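Long-range contacts in peroxisomal acyl-coenzyme A oxidase 1 (Arabidopsis thaliana, PDB 1W07), which oxidises long- and medium-chain acyl-CoAs to 2-trans-enoyl-CoAs with FAD as cofactor, passing the electrons to oxygen to give hydrogen peroxide: residues E15-D20 against G544-K549; A341-F346 against S533-K538; E349-L354 against A375-L380; R11-F16 against Q595-A600. The protein carries 1 engineered substitution. All blocks are in the same frame, centred on the assembly; numbering follows the deposited sequence. Where two conformers were deposited one is given.

Contact 1 of 4, residues E15-D20 against G544-K549; sequences EFDVED and GGKGVK
Asp17 and Lys546 lie side by side and point the same way, where the loop entering helix 18-26 in the N-terminal region meets the loop entering helix 548-566 in the C-terminal helical region. Both have CG anti to the carbonyl carbon, and Asp17 OD2 rests 3.7 Å from Lys546 CB, alongside the aliphatic start of the lysine. The lysine bends only at its last torsion (chi4 70°), and Lys546 NZ stays 4.3 Å from Asp17 OD2, beyond a salt bridge. One water bridges that gap, donating to OD2 and accepting from NZ; a second donates to Asp17 OD2 and Asp20 OD2 and accepts from Lys546 N, so two waters grip the same carboxylate oxygen. The direct link is made by backbones: Asp17 N donates to Lys546 O over 3.1 Å at 147°, in the carbonyl plane. That oxygen also meets Phe16 CA at 3.0 Å in a CA-H...O contact. Phe16 CB lies 3.4 Å from Gly547 O, while its ring leads away. Asp20 CB packs on Val548 CG2 at 3.8 Å and faces Gly545 CA, where any CB would clash with it. Asp17 and Gly547 occupy the N-cap positions of these helices, though Asp17 makes no side-chain capping bond. Val548 reaches Met21 and Val24 of helix 18-26, and Phe16 packs against Gln551 of helix 548-566 and Ala602 and Leu603 of helix 600-605.

Contact 2 of 4, residues A341-F346 against S533-K538; sequences AYAFRF and SKFIAK
Two helices pack here nearly at right angles: the axes of 341-346 and 533-538 come within 9.0 Å and their directions differ by 84°. The crossing joins helix 328-363, part of the helical domain shared with the acyl-CoA dehydrogenases, to helix 516-538 of the C-terminal helical region of the oxidase. Phe346 has the most surface buried, followed by Phe535 and Lys538. The Phe346 ring turns its edge to the face of Phe535 in an offset edge-to-face pair, with centroids 5.1 Å apart and planes at 70°; the tightest approach is Phe346 CE1 to Phe535 CE2, 3.4 Å. Phe535 reaches this position with CG anti to its own backbone N. Lys538, also with CG anti to the backbone N, crosses Phe346 at about a right angle and lays its methylene over one ring face: Lys538 CG sits 3.7 Å from the Phe346 centroid and only 8° off the normal, a CH-pi contact. A bend at chi2 then carries Lys538 CE to 3.7 Å from Phe346 CE2, and the ammonium beyond it forms a salt bridge with Glu349. Phe346 therefore has a lysine chain over a face and an aromatic ring at its edge. On the same side of the Phe535 ring as Phe346, Tyr342 CB comes obliquely to 4.1 Å from Phe535 CZ and Ala343 CB to 3.5 Å from Phe535 CD1.

Contact 3 of 4, residues E349-L354 against A375-L380; sequences EWLKWL and ACTAGL
Consecutive helices 328-363 and 370-398 of the C-alpha1 domain run roughly antiparallel here, their local axes 11.5 Å apart at 148°. At that spacing only side-chain ends meet. Leu351 and Leu380 slide past each other in opposite directions, with Leu351 CD1 3.7 Å from Leu380 CD1. The other branch, Leu351 CD2, lies 3.8 Å from the methyl Thr377 CG2. Leu351 holds an unusual chi1 of -93°, away from a staggered position, while Thr377 OG1 is turned back to its own helix and bonds to His374 O. This domain has the up-and-down four-helix bundle fold of the acyl-CoA dehydrogenase superfamily, and helix 278-309 adds to the packing, with Val289 against Leu351 and Val282 against Thr377. An alanine in place of Leu351 would lose the contacts to Leu380 CD1 and Thr377 CG2 and would probably loosen the packing of helix 328-363 on helix 370-398. Trp350, its CG anti to the backbone N, presents its edge: Trp350 CZ3 is 4.1 Å from Leu380 CD1, and Trp350 CH2 is 4.2 Å from Cys376 SG. The sulfur stands 81° off the normal of the six-membered ring, a sulfur-aromatic contact made at the ring edge.

Contact 4 of 4, residues R11-F16 against Q595-A600; sequences RNKAEF and QVRPNA
Lys13 begins the contact, its CB 3.4 Å from Pro598 O and its extended chain leading NZ to 3.4 Å from Arg597 NH2. These two donors are not bonded; Glu10 forms salt bridges to both residues and Asp326 a further one to Arg597, which probably offsets the like charges. Ala14 takes the chain past Pro598 to Glu15, whose backbone N donates to Asn599 OD1 over 2.8 Å, nearly straight at 161° and in the carbonyl plane. The Glu15 side chain extends across the same amide: Asn599 ND2 reaches Glu15 OE1 at 3.1 Å, meeting it from 43° above the carboxylate plane. The segment here ties the N-terminal part of the chain to residues 597-599, which link helices 579-596 and 600-605 in the C-terminal helical region. Asn599 ND2 also donates to Gln595 O at 3.0 Å, so three bonds fix the amide's rotation. A leucine in place of Asn599 would lose all three, and would probably let the Glu15 backbone shift. A water donates to both Glu15 OE1 and Gln595 O, lying 2.5 Å from Glu15 OE1. Last comes Phe16, whose ring edge carbon CD2 lies 3.3 Å from Asn599 OD1, near the ring plane.

How the contacts relate
Contacts 1 and 4 share Glu15 and Phe16, their centres 11 Å apart; between them the N-terminal residues are held against helix 548-566 and the residues following helix 579-596, more than 500 residues later. Contacts 2 and 3, 12 Å apart, both use helix 328-363 and are joined by the Lys538–Glu349 salt bridge, NZ to OE1 2.8 Å. In contact 2 that helix crosses helix 516-538, which precedes helix 548-566 of contact 1; contact 3 pairs it with helix 370-398. Along the chain, contact 3 falls within the span of contact 2, which falls within those of 1 and 4. The contacts thus link the N-terminal segment, the C-alpha1 domain and the C-terminal helical region.

Contact 1 of 4, residues E15-D20 against G544-K549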
# COMPACT_ATOMS: atom_id res chain seq x y z
N GLU B 15 -30.82 -5.58 9.29
CA GLU B 15 -32.12 -4.93 9.16
C GLU B 15 -32.60 -5.01 7.71
O GLU B 15 -33.38 -4.18 7.26
CB GLU B 15 -32.03 -3.47 9.61
CG GLU B 15 -31.58 -3.35 11.06
CD GLU B 15 -31.28 -1.93 11.47
OE1 GLU B 15 -30.76 -1.17 10.62
OE2 GLU B 15 -31.53 -1.58 12.64
N PHE B 16 -32.12 -6.02 6.99
CA PHE B 16 -32.51 -6.22 5.60
C PHE B 16 -32.26 -7.70 5.29
O PHE B 16 -31.45 -8.33 5.98
CB PHE B 16 -31.68 -5.31 4.69
CG PHE B 16 -30.25 -5.72 4.56
CD1 PHE B 16 -29.81 -6.45 3.46
CD2 PHE B 16 -29.33 -5.44 5.58
CE1 PHE B 16 -28.49 -6.89 3.36
CE2 PHE B 16 -28.00 -5.87 5.48
CZ PHE B 16 -27.58 -6.59 4.37
N ASP B 17 -32.96 -8.26 4.30
CA ASP B 17 -32.77 -9.67 3.96
C ASP B 17 -31.59 -9.83 3.02
O ASP B 17 -31.63 -9.41 1.86
CB ASP B 17 -34.03 -10.27 3.32
CG ASP B 17 -35.13 -10.57 4.35
OD1 ASP B 17 -34.80 -10.99 5.48
OD2 ASP B 17 -36.32 -10.41 4.02
N VAL B 18 -30.53 -10.45 3.54
CA VAL B 18 -29.29 -10.66 2.82
C VAL B 18 -29.45 -11.42 1.50
O VAL B 18 -28.77 -11.10 0.53
CB VAL B 18 -28.24 -11.40 3.71
CG1 VAL B 18 -28.76 -12.78 4.13
CG2 VAL B 18 -26.89 -11.51 2.97
N GLU B 19 -30.33 -12.41 1.47
CA GLU B 19 -30.52 -13.18 0.25
C GLU B 19 -30.93 -12.31 -0.93
O GLU B 19 -30.53 -12.57 -2.07
CB GLU B 19 -31.53 -14.32 0.49
CG GLU B 19 -31.02 -15.39 1.47
CD GLU B 19 -29.63 -15.95 1.13
OE1 GLU B 19 -29.43 -16.47 0.01
OE2 GLU B 19 -28.72 -15.89 2.00
N ASP B 20 -31.70 -11.25 -0.67
CA ASP B 20 -32.14 -10.32 -1.72
C ASP B 20 -31.00 -9.39 -2.11
O ASP B 20 -30.85 -9.03 -3.28
CB ASP B 20 -33.33 -9.49 -1.23
CG ASP B 20 -34.60 -10.31 -1.14
OD1 ASP B 20 -35.11 -10.72 -2.21
OD2 ASP B 20 -35.08 -10.56 -0.02
N GLY B 544 -36.19 -4.80 -5.04
CA GLY B 544 -36.95 -5.54 -4.04
C GLY B 544 -36.14 -6.06 -2.87
O GLY B 544 -34.91 -6.15 -2.94
N GLY B 545 -36.83 -6.39 -1.78
CA GLY B 545 -36.17 -6.90 -0.60
C GLY B 545 -36.38 -6.06 0.63
O GLY B 545 -36.16 -4.84 0.61
N LYS B 546 -36.82 -6.69 1.72
CA LYS B 546 -37.02 -5.95 2.96
C LYS B 546 -35.76 -5.21 3.38
O LYS B 546 -34.71 -5.83 3.63
CB LYS B 546 -37.43 -6.89 4.10
CG LYS B 546 -38.81 -7.50 3.97
CD LYS B 546 -39.23 -8.11 5.30
CE LYS B 546 -40.62 -8.72 5.22
NZ LYS B 546 -40.62 -9.96 4.39
N GLY B 547 -35.87 -3.88 3.46
CA GLY B 547 -34.77 -3.03 3.88
C GLY B 547 -33.57 -2.94 2.97
O GLY B 547 -32.58 -2.29 3.30
N VAL B 548 -33.64 -3.59 1.82
CA VAL B 548 -32.54 -3.59 0.86
C VAL B 548 -32.22 -2.18 0.35
O VAL B 548 -31.10 -1.67 0.53
CB VAL B 548 -32.87 -4.53 -0.33
CG1 VAL B 548 -31.80 -4.46 -1.41
CG2 VAL B 548 -33.00 -5.96 0.18
N LYS B 549 -33.20 -1.54 -0.28
CA LYS B 549 -32.97 -0.21 -0.82
C LYS B 549 -32.51 0.77 0.25
O LYS B 549 -31.69 1.64 -0.01
CB LYS B 549 -34.23 0.32 -1.53
CG LYS B 549 -34.06 1.75 -2.05
CD LYS B 549 -35.24 2.24 -2.88
CE LYS B 549 -35.19 1.70 -4.30
NZ LYS B 549 -36.15 2.41 -5.19
O HOH W 1 -32.86 -1.61 6.41
O HOH W 2 -37.14 -9.68 1.47
O HOH W 3 -38.28 -11.96 5.17

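Contact 2 of 4, residues A341-F346 against S533-K538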
# COMPACT_ATOMS: atom_id res chain seq x y z
N ALA B 341 -17.33 -0.15 -2.57
CA ALA B 341 -17.46 -1.43 -3.27
C ALA B 341 -18.79 -1.44 -4.02
O ALA B 341 -18.82 -1.74 -5.21
CB ALA B 341 -17.40 -2.59 -2.27
N TYR B 342 -19.88 -1.10 -3.35
CA TYR B 342 -21.18 -1.07 -4.03
C TYR B 342 -21.21 0.05 -5.08
O TYR B 342 -21.73 -0.12 -6.18
CB TYR B 342 -22.31 -0.87 -3.03
CG TYR B 342 -22.69 -2.14 -2.27
CD1 TYR B 342 -21.88 -2.65 -1.27
CD2 TYR B 342 -23.87 -2.82 -2.57
CE1 TYR B 342 -22.23 -3.81 -0.56
CE2 TYR B 342 -24.24 -3.98 -1.89
CZ TYR B 342 -23.41 -4.47 -0.89
OH TYR B 342 -23.77 -5.61 -0.20
N ALA B 343 -20.64 1.20 -4.74
CA ALA B 343 -20.60 2.31 -5.67
C ALA B 343 -19.90 1.90 -6.98
O ALA B 343 -20.39 2.21 -8.07
CB ALA B 343 -19.91 3.50 -5.04
N PHE B 344 -18.77 1.21 -6.87
CA PHE B 344 -18.01 0.78 -8.05
C PHE B 344 -18.72 -0.34 -8.79
O PHE B 344 -18.60 -0.47 -10.01
CB PHE B 344 -16.59 0.33 -7.67
CG PHE B 344 -15.75 1.42 -7.06
CD1 PHE B 344 -16.13 2.76 -7.12
CD2 PHE B 344 -14.54 1.10 -6.45
CE1 PHE B 344 -15.32 3.76 -6.58
CE2 PHE B 344 -13.73 2.08 -5.91
CZ PHE B 344 -14.12 3.42 -5.97
N ARG B 345 -19.46 -1.16 -8.06
CA ARG B 345 -20.24 -2.23 -8.68
C ARG B 345 -21.33 -1.59 -9.60
O ARG B 345 -21.48 -1.96 -10.77
CB ARG B 345 -20.91 -3.05 -7.57
CG ARG B 345 -21.55 -4.35 -8.00
CD ARG B 345 -20.47 -5.30 -8.45
NE ARG B 345 -20.97 -6.66 -8.55
CZ ARG B 345 -20.18 -7.72 -8.69
NH1 ARG B 345 -18.86 -7.57 -8.75
NH2 ARG B 345 -20.71 -8.93 -8.79
N PHE B 346 -22.07 -0.62 -9.06
CA PHE B 346 -23.13 0.04 -9.82
C PHE B 346 -22.57 0.87 -10.99
O PHE B 346 -23.15 0.87 -12.09
CB PHE B 346 -23.97 0.92 -8.88
CG PHE B 346 -24.69 0.13 -7.79
CD1 PHE B 346 -24.89 0.67 -6.52
CD2 PHE B 346 -25.14 -1.17 -8.04
CE1 PHE B 346 -25.52 -0.07 -5.51
CE2 PHE B 346 -25.78 -1.92 -7.04
CZ PHE B 346 -25.96 -1.37 -5.77
N SER B 533 -23.37 10.18 -9.04
CA SER B 533 -24.61 10.31 -9.80
C SER B 533 -25.17 8.96 -10.22
O SER B 533 -26.39 8.80 -10.27
CB SER B 533 -24.40 11.21 -11.04
OG SER B 533 -23.68 10.52 -12.05
N LYS B 534 -24.30 8.00 -10.53
CA LYS B 534 -24.77 6.68 -10.93
C LYS B 534 -25.31 5.87 -9.75
O LYS B 534 -26.19 5.02 -9.92
CB LYS B 534 -23.66 5.90 -11.63
CG LYS B 534 -23.15 6.61 -12.86
CD LYS B 534 -24.28 6.86 -13.83
CE LYS B 534 -23.86 7.79 -14.94
NZ LYS B 534 -24.98 8.00 -15.89
N PHE B 535 -24.78 6.12 -8.55
CA PHE B 535 -25.25 5.44 -7.35
C PHE B 535 -26.64 5.99 -7.02
O PHE B 535 -27.56 5.24 -6.71
CB PHE B 535 -24.29 5.70 -6.18
CG PHE B 535 -24.34 4.65 -5.10
CD1 PHE B 535 -23.22 4.41 -4.31
CD2 PHE B 535 -25.48 3.88 -4.90
CE1 PHE B 535 -23.24 3.43 -3.32
CE2 PHE B 535 -25.51 2.89 -3.91
CZ PHE B 535 -24.38 2.66 -3.12
N ILE B 536 -26.80 7.31 -7.09
CA ILE B 536 -28.09 7.96 -6.83
C ILE B 536 -29.12 7.49 -7.87
O ILE B 536 -30.30 7.33 -7.57
CB ILE B 536 -27.96 9.51 -6.89
CG1 ILE B 536 -27.08 9.99 -5.74
CG2 ILE B 536 -29.34 10.17 -6.87
CD1 ILE B 536 -26.86 11.50 -5.71
N ALA B 537 -28.66 7.27 -9.10
CA ALA B 537 -29.54 6.82 -10.16
C ALA B 537 -29.97 5.38 -9.89
O ALA B 537 -31.09 4.98 -10.20
CB ALA B 537 -28.84 6.90 -11.51
N LYS B 538 -29.06 4.60 -9.32
CA LYS B 538 -29.34 3.21 -9.03
C LYS B 538 -30.49 3.09 -8.04
O LYS B 538 -31.31 2.17 -8.15
CB LYS B 538 -28.10 2.52 -8.46
CG LYS B 538 -28.31 1.04 -8.13
CD LYS B 538 -28.59 0.22 -9.39
CE LYS B 538 -28.78 -1.25 -9.05
NZ LYS B 538 -28.95 -2.07 -10.29

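Contact 3 of 4, residues E349-L354 against A375-L380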
# COMPACT_ATOMS: atom_id res chain seq x y z
N GLU B 349 -21.91 -1.42 -13.63
CA GLU B 349 -23.11 -1.87 -14.35
C GLU B 349 -23.40 -0.87 -15.46
O GLU B 349 -23.72 -1.25 -16.59
CB GLU B 349 -24.32 -1.94 -13.41
CG GLU B 349 -24.46 -3.24 -12.62
CD GLU B 349 -25.60 -3.18 -11.59
OE1 GLU B 349 -26.60 -2.46 -11.82
OE2 GLU B 349 -25.51 -3.88 -10.56
N TRP B 350 -23.31 0.42 -15.11
CA TRP B 350 -23.57 1.50 -16.06
C TRP B 350 -22.56 1.45 -17.20
O TRP B 350 -22.94 1.60 -18.37
CB TRP B 350 -23.50 2.85 -15.35
CG TRP B 350 -23.66 4.01 -16.29
CD1 TRP B 350 -24.82 4.47 -16.85
CD2 TRP B 350 -22.61 4.83 -16.83
NE1 TRP B 350 -24.57 5.52 -17.70
CE2 TRP B 350 -23.22 5.77 -17.71
CE3 TRP B 350 -21.22 4.88 -16.65
CZ2 TRP B 350 -22.48 6.73 -18.41
CZ3 TRP B 350 -20.49 5.84 -17.36
CH2 TRP B 350 -21.12 6.74 -18.22
N LEU B 351 -21.29 1.26 -16.87
CA LEU B 351 -20.25 1.19 -17.88
C LEU B 351 -20.50 0.06 -18.87
O LEU B 351 -20.06 0.11 -20.02
CB LEU B 351 -18.88 1.01 -17.23
CG LEU B 351 -18.10 2.28 -16.95
CD1 LEU B 351 -16.77 1.90 -16.33
CD2 LEU B 351 -17.90 3.09 -18.24
N LYS B 352 -21.19 -0.98 -18.42
CA LYS B 352 -21.50 -2.09 -19.30
C LYS B 352 -22.51 -1.58 -20.33
O LYS B 352 -22.34 -1.77 -21.54
CB LYS B 352 -22.10 -3.25 -18.51
CG LYS B 352 -22.44 -4.46 -19.37
CD LYS B 352 -21.20 -5.12 -19.98
CE LYS B 352 -21.62 -6.26 -20.90
NZ LYS B 352 -22.57 -7.19 -20.24
N TRP B 353 -23.57 -0.94 -19.84
CA TRP B 353 -24.60 -0.38 -20.71
C TRP B 353 -23.94 0.56 -21.72
O TRP B 353 -24.29 0.57 -22.89
CB TRP B 353 -25.63 0.41 -19.87
CG TRP B 353 -26.56 1.24 -20.71
CD1 TRP B 353 -27.69 0.81 -21.35
CD2 TRP B 353 -26.37 2.60 -21.10
NE1 TRP B 353 -28.21 1.83 -22.12
CE2 TRP B 353 -27.42 2.94 -21.98
CE3 TRP B 353 -25.41 3.58 -20.79
CZ2 TRP B 353 -27.54 4.21 -22.56
CZ3 TRP B 353 -25.53 4.85 -21.37
CH2 TRP B 353 -26.59 5.15 -22.24
N LEU B 354 -22.98 1.35 -21.24
CA LEU B 354 -22.26 2.28 -22.09
C LEU B 354 -21.47 1.54 -23.17
O LEU B 354 -21.44 1.97 -24.33
CB LEU B 354 -21.29 3.12 -21.25
CG LEU B 354 -20.43 4.12 -22.01
CD1 LEU B 354 -21.33 5.07 -22.79
CD2 LEU B 354 -19.55 4.89 -21.04
N ALA B 375 -13.47 9.41 -22.29
CA ALA B 375 -13.12 10.17 -21.10
C ALA B 375 -13.63 9.46 -19.85
O ALA B 375 -12.86 9.20 -18.92
CB ALA B 375 -13.72 11.57 -21.18
N CYS B 376 -14.93 9.15 -19.83
CA CYS B 376 -15.54 8.46 -18.70
C CYS B 376 -14.82 7.16 -18.38
O CYS B 376 -14.42 6.91 -17.24
CB CYS B 376 -17.02 8.13 -18.99
SG CYS B 376 -18.14 9.53 -19.01
N THR B 377 -14.66 6.31 -19.40
CA THR B 377 -14.00 5.03 -19.22
C THR B 377 -12.59 5.20 -18.67
O THR B 377 -12.24 4.58 -17.67
CB THR B 377 -13.92 4.23 -20.53
OG1 THR B 377 -13.31 5.02 -21.55
CG2 THR B 377 -15.30 3.83 -20.97
N ALA B 378 -11.77 6.05 -19.30
CA ALA B 378 -10.41 6.27 -18.84
C ALA B 378 -10.36 6.77 -17.40
O ALA B 378 -9.58 6.27 -16.57
CB ALA B 378 -9.67 7.25 -19.77
N GLY B 379 -11.19 7.77 -17.11
CA GLY B 379 -11.24 8.35 -15.78
C GLY B 379 -11.74 7.40 -14.71
O GLY B 379 -11.22 7.38 -13.59
N LEU B 380 -12.76 6.62 -15.05
CA LEU B 380 -13.32 5.68 -14.10
C LEU B 380 -12.35 4.56 -13.83
O LEU B 380 -12.26 4.07 -12.72
CB LEU B 380 -14.65 5.11 -14.61
CG LEU B 380 -15.84 6.09 -14.64
CD1 LEU B 380 -17.09 5.39 -15.17
CD2 LEU B 380 -16.06 6.62 -13.22

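Contact 4 of 4, residues R11-F16 against Q595-A600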
# COMPACT_ATOMS: atom_id res chain seq x y z
N ARG B 11 -25.10 -11.46 12.33
CA ARG B 11 -26.00 -11.70 11.22
C ARG B 11 -27.47 -11.49 11.62
O ARG B 11 -28.31 -11.17 10.78
CB ARG B 11 -25.78 -13.12 10.66
CG ARG B 11 -24.31 -13.34 10.22
CD ARG B 11 -24.11 -14.47 9.20
NE ARG B 11 -22.84 -14.27 8.49
CZ ARG B 11 -21.68 -14.82 8.81
NH1 ARG B 11 -21.57 -15.67 9.84
NH2 ARG B 11 -20.58 -14.49 8.13
N ASN B 12 -27.77 -11.66 12.91
CA ASN B 12 -29.14 -11.45 13.36
C ASN B 12 -29.42 -9.97 13.55
O ASN B 12 -30.57 -9.57 13.70
CB ASN B 12 -29.41 -12.22 14.66
CG ASN B 12 -29.58 -13.71 14.44
OD1 ASN B 12 -29.93 -14.14 13.34
ND2 ASN B 12 -29.35 -14.50 15.48
N LYS B 13 -28.38 -9.14 13.53
CA LYS B 13 -28.58 -7.71 13.68
C LYS B 13 -29.02 -7.06 12.37
O LYS B 13 -29.48 -5.92 12.35
CB LYS B 13 -27.30 -7.02 14.14
CG LYS B 13 -26.95 -7.28 15.58
CD LYS B 13 -25.61 -6.63 15.89
CE LYS B 13 -25.12 -6.96 17.30
NZ LYS B 13 -23.75 -6.41 17.53
N ALA B 14 -28.88 -7.80 11.27
CA ALA B 14 -29.24 -7.29 9.95
C ALA B 14 -30.66 -6.75 9.91
O ALA B 14 -31.58 -7.37 10.44
CB ALA B 14 -29.08 -8.39 8.89
N GLU B 15 -30.82 -5.58 9.29
CA GLU B 15 -32.12 -4.93 9.16
C GLU B 15 -32.60 -5.01 7.71
O GLU B 15 -33.38 -4.18 7.26
CB GLU B 15 -32.03 -3.47 9.61
CG GLU B 15 -31.58 -3.35 11.06
CD GLU B 15 -31.28 -1.93 11.47
OE1 GLU B 15 -30.76 -1.17 10.62
OE2 GLU B 15 -31.53 -1.58 12.64
N PHE B 16 -32.12 -6.02 6.99
CA PHE B 16 -32.51 -6.22 5.60
C PHE B 16 -32.26 -7.70 5.29
O PHE B 16 -31.45 -8.33 5.98
CB PHE B 16 -31.68 -5.31 4.69
CG PHE B 16 -30.25 -5.72 4.56
CD1 PHE B 16 -29.81 -6.45 3.46
CD2 PHE B 16 -29.33 -5.44 5.58
CE1 PHE B 16 -28.49 -6.89 3.36
CE2 PHE B 16 -28.00 -5.87 5.48
CZ PHE B 16 -27.58 -6.59 4.37
N GLN B 595 -25.86 3.72 11.69
CA GLN B 595 -26.96 2.99 11.08
C GLN B 595 -26.47 1.76 10.32
O GLN B 595 -27.12 0.71 10.31
CB GLN B 595 -27.74 3.89 10.13
CG GLN B 595 -28.56 4.93 10.86
CD GLN B 595 -29.15 5.97 9.93
OE1 GLN B 595 -29.90 5.65 9.01
NE2 GLN B 595 -28.82 7.23 10.18
N VAL B 596 -25.30 1.86 9.70
CA VAL B 596 -24.76 0.75 8.93
C VAL B 596 -24.11 -0.31 9.81
O VAL B 596 -24.08 -1.49 9.45
CB VAL B 596 -23.74 1.26 7.88
CG1 VAL B 596 -22.92 0.10 7.29
CG2 VAL B 596 -24.50 1.98 6.79
N ARG B 597 -23.60 0.11 10.96
CA ARG B 597 -22.93 -0.80 11.90
C ARG B 597 -23.57 -2.17 12.10
O ARG B 597 -22.90 -3.20 11.97
CB ARG B 597 -22.77 -0.11 13.26
CG ARG B 597 -22.44 -1.06 14.44
CD ARG B 597 -21.14 -1.80 14.25
NE ARG B 597 -20.91 -2.74 15.35
CZ ARG B 597 -21.25 -4.03 15.32
NH1 ARG B 597 -21.83 -4.54 14.24
NH2 ARG B 597 -21.00 -4.80 16.37
N PRO B 598 -24.88 -2.20 12.45
CA PRO B 598 -25.54 -3.49 12.67
C PRO B 598 -25.75 -4.29 11.39
O PRO B 598 -25.96 -5.51 11.43
CB PRO B 598 -26.85 -3.09 13.36
CG PRO B 598 -27.15 -1.74 12.76
CD PRO B 598 -25.79 -1.07 12.73
N ASN B 599 -25.65 -3.61 10.26
CA ASN B 599 -25.82 -4.24 8.96
C ASN B 599 -24.51 -4.65 8.29
O ASN B 599 -24.54 -5.36 7.29
CB ASN B 599 -26.57 -3.29 8.02
CG ASN B 599 -27.96 -3.00 8.51
OD1 ASN B 599 -28.85 -3.84 8.40
ND2 ASN B 599 -28.15 -1.82 9.08
N ALA B 600 -23.38 -4.22 8.86
CA ALA B 600 -22.06 -4.46 8.27
C ALA B 600 -21.77 -5.89 7.82
O ALA B 600 -21.53 -6.13 6.63
CB ALA B 600 -20.93 -3.98 9.21
O HOH W 4 -29.56 0.93 11.29